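Local coordinates for protein GDP-6-deoxy-D-mannose reductase (Pseudomonas aeruginosa, PDB 6X3B) that probably reduces GDP-4-dehydro-6-deoxy-D-mannose to GDP-rhamnose with NADPH as cofactor, for the biosynthesis of lipopolysaccharide O-antigen, at residues D217-F222 with Q284-G289. Residues are numbered along the deposited sequence; the frame is centred on the assembly and turned at random. Where two conformers were deposited one is given.
Sequences DVSRDF and QRRVRG
Val218 serves two flat groups at once: its CG1 sits over the centre of the Arg285 guanidinium, 3.6 Å from CZ, while CG2 lies over one face of the Arg220 guanidinium, displaced to one side of the group. Val287 CG2 lies over the opposite face, 4.1 Å from Arg220 CZ, so two valine methyls sandwich the group. At the Arg220 edge is Gln284 O, gripped end-on by NH1 and NH2, each 2.9 Å away. The bend at chi2 (-71°) brings the Arg220 side chain back toward 284-289, although its CB points away. NH1 further bonds to Ser219 O, approaching from the face opposite to that used by Val287 N, so one arginine is fixed in rotation by two main-chain carbonyls. In this extended short-chain dehydrogenase/reductase, the loop before helix 292-298 runs alongside strand 219-224, which pairs in parallel with strand 172-182 of the Rossmann-type sheet and antiparallel with strand 252-254. The straightest backbone bond between them is Ser219 N to Arg285 O, 2.9 Å. Farther along, Asp221 OD2 offers its anti lone pair to Gly289 N at 2.9 Å and also accepts from Gly250 N, while OD1 bonds Ser249. Glu252 hydrogen-bonds Ser219 OG and salt-bridges Arg286; Asp215 pairs with Arg285.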
loop_
_atom_site.group_PDB
_atom_site.type_symbol
_atom_site.label_atom_id
_atom_site.label_comp_id
_atom_site.label_asym_id
_atom_site.label_seq_id
_atom_site.Cartn_x
_atom_site.Cartn_y
_atom_site.Cartn_z
ATOM N N ASP A 217 23.199 19.866 -5.514
ATOM C CA ASP A 217 24.311 18.990 -5.166
ATOM C C ASP A 217 23.798 17.673 -4.592
ATOM O O ASP A 217 24.184 17.222 -3.517
ATOM C CB ASP A 217 25.249 19.716 -4.211
ATOM C CG ASP A 217 25.940 20.899 -4.882
ATOM O OD1 ASP A 217 26.546 20.702 -5.959
ATOM O OD2 ASP A 217 25.844 22.030 -4.368
ATOM N N VAL A 218 22.872 17.068 -5.334
ATOM C CA VAL A 218 22.351 15.741 -5.054
ATOM C C VAL A 218 22.510 14.920 -6.325
ATOM O O VAL A 218 22.650 15.460 -7.425
ATOM C CB VAL A 218 20.875 15.776 -4.600
ATOM C CG1 VAL A 218 20.722 16.679 -3.379
ATOM C CG2 VAL A 218 19.968 16.251 -5.721
ATOM N N SER A 219 22.515 13.603 -6.171
ATOM C CA SER A 219 22.593 12.714 -7.323
ATOM C C SER A 219 21.305 11.907 -7.440
ATOM O O SER A 219 20.675 11.573 -6.433
ATOM C CB SER A 219 23.804 11.781 -7.206
ATOM O OG SER A 219 23.540 10.735 -6.285
ATOM N N ARG A 220 20.912 11.583 -8.676
ATOM C CA ARG A 220 19.717 10.790 -8.902
ATOM C C ARG A 220 19.988 9.799 -10.032
ATOM O O ARG A 220 20.955 9.923 -10.782
ATOM C CB ARG A 220 18.494 11.667 -9.234
ATOM C CG ARG A 220 18.016 12.579 -8.086
ATOM C CD ARG A 220 17.357 11.763 -6.973
ATOM N NE ARG A 220 16.769 12.605 -5.922
ATOM C CZ ARG A 220 17.415 12.984 -4.822
ATOM N NH1 ARG A 220 18.680 12.627 -4.645
ATOM N NH2 ARG A 220 16.810 13.738 -3.909
ATOM N N ASP A 221 19.116 8.814 -10.145
ATOM C CA ASP A 221 19.207 7.781 -11.174
ATOM C C ASP A 221 18.267 8.167 -12.320
ATOM O O ASP A 221 17.045 8.137 -12.148
ATOM C CB ASP A 221 18.824 6.430 -10.575
ATOM C CG ASP A 221 19.053 5.276 -11.520
ATOM O OD1 ASP A 221 18.811 5.462 -12.744
ATOM O OD2 ASP A 221 19.454 4.173 -11.034
ATOM N N PHE A 222 18.831 8.487 -13.496
ATOM C CA PHE A 222 18.077 8.936 -14.666
ATOM C C PHE A 222 18.090 7.927 -15.812
ATOM O O PHE A 222 19.110 7.285 -16.080
ATOM C CB PHE A 222 18.644 10.252 -15.225
ATOM C CG PHE A 222 18.484 11.431 -14.306
ATOM C CD1 PHE A 222 17.346 12.218 -14.363
ATOM C CD2 PHE A 222 19.499 11.784 -13.422
ATOM C CE1 PHE A 222 17.206 13.322 -13.514
ATOM C CE2 PHE A 222 19.360 12.876 -12.581
ATOM C CZ PHE A 222 18.214 13.637 -12.625
ATOM N N GLN A 284 17.342 13.506 0.733
ATOM C CA GLN A 284 18.023 12.356 0.146
ATOM C C GLN A 284 19.124 12.867 -0.777
ATOM O O GLN A 284 18.834 13.405 -1.850
ATOM C CB GLN A 284 17.025 11.481 -0.605
ATOM C CG GLN A 284 17.632 10.229 -1.202
ATOM C CD GLN A 284 17.767 9.118 -0.201
ATOM O OE1 GLN A 284 17.017 9.046 0.765
ATOM N NE2 GLN A 284 18.735 8.242 -0.418
ATOM N N ARG A 285 20.385 12.691 -0.366
ATOM C CA ARG A 285 21.496 13.217 -1.152
ATOM C C ARG A 285 21.803 12.367 -2.379
ATOM O O ARG A 285 22.246 12.906 -3.401
ATOM C CB ARG A 285 22.766 13.318 -0.310
ATOM C CG ARG A 285 22.591 13.948 1.058
ATOM C CD ARG A 285 22.000 15.340 0.947
ATOM N NE ARG A 285 22.811 16.228 0.116
ATOM C CZ ARG A 285 22.414 17.440 -0.258
ATOM N NH1 ARG A 285 21.230 17.882 0.139
ATOM N NH2 ARG A 285 23.193 18.210 -1.016
ATOM N N ARG A 286 21.624 11.051 -2.297
ATOM C CA ARG A 286 22.043 10.164 -3.377
ATOM C C ARG A 286 21.012 9.070 -3.600
ATOM O O ARG A 286 20.534 8.454 -2.648
ATOM C CB ARG A 286 23.400 9.517 -3.071
ATOM C CG ARG A 286 24.519 10.511 -2.794
ATOM C CD ARG A 286 25.751 9.779 -2.318
ATOM N NE ARG A 286 26.089 8.704 -3.234
ATOM C CZ ARG A 286 27.030 7.799 -3.008
ATOM N NH1 ARG A 286 27.738 7.849 -1.886
ATOM N NH2 ARG A 286 27.265 6.852 -3.904
ATOM N N VAL A 287 20.692 8.810 -4.866
ATOM C CA VAL A 287 19.793 7.726 -5.235
ATOM C C VAL A 287 20.426 6.972 -6.388
ATOM O O VAL A 287 20.746 7.567 -7.429
ATOM C CB VAL A 287 18.384 8.210 -5.626
ATOM C CG1 VAL A 287 17.514 7.000 -6.066
ATOM C CG2 VAL A 287 17.720 8.960 -4.475
ATOM N N ARG A 288 20.639 5.677 -6.186
ATOM C CA ARG A 288 21.061 4.758 -7.237
ATOM C C ARG A 288 20.165 3.531 -7.156
ATOM O O ARG A 288 20.024 2.943 -6.084
ATOM C CB ARG A 288 22.533 4.367 -7.056
ATOM C CG ARG A 288 23.240 3.927 -8.311
ATOM C CD ARG A 288 24.745 3.878 -8.075
ATOM N NE ARG A 288 25.153 2.750 -7.238
ATOM C CZ ARG A 288 25.572 2.856 -5.979
ATOM N NH1 ARG A 288 25.636 4.048 -5.393
ATOM N NH2 ARG A 288 25.934 1.767 -5.309
ATOM N N GLY A 289 19.548 3.149 -8.271
ATOM C CA GLY A 289 18.700 1.975 -8.284
ATOM C C GLY A 289 19.434 0.776 -8.848
ATOM O O GLY A 289 20.373 0.921 -9.619
#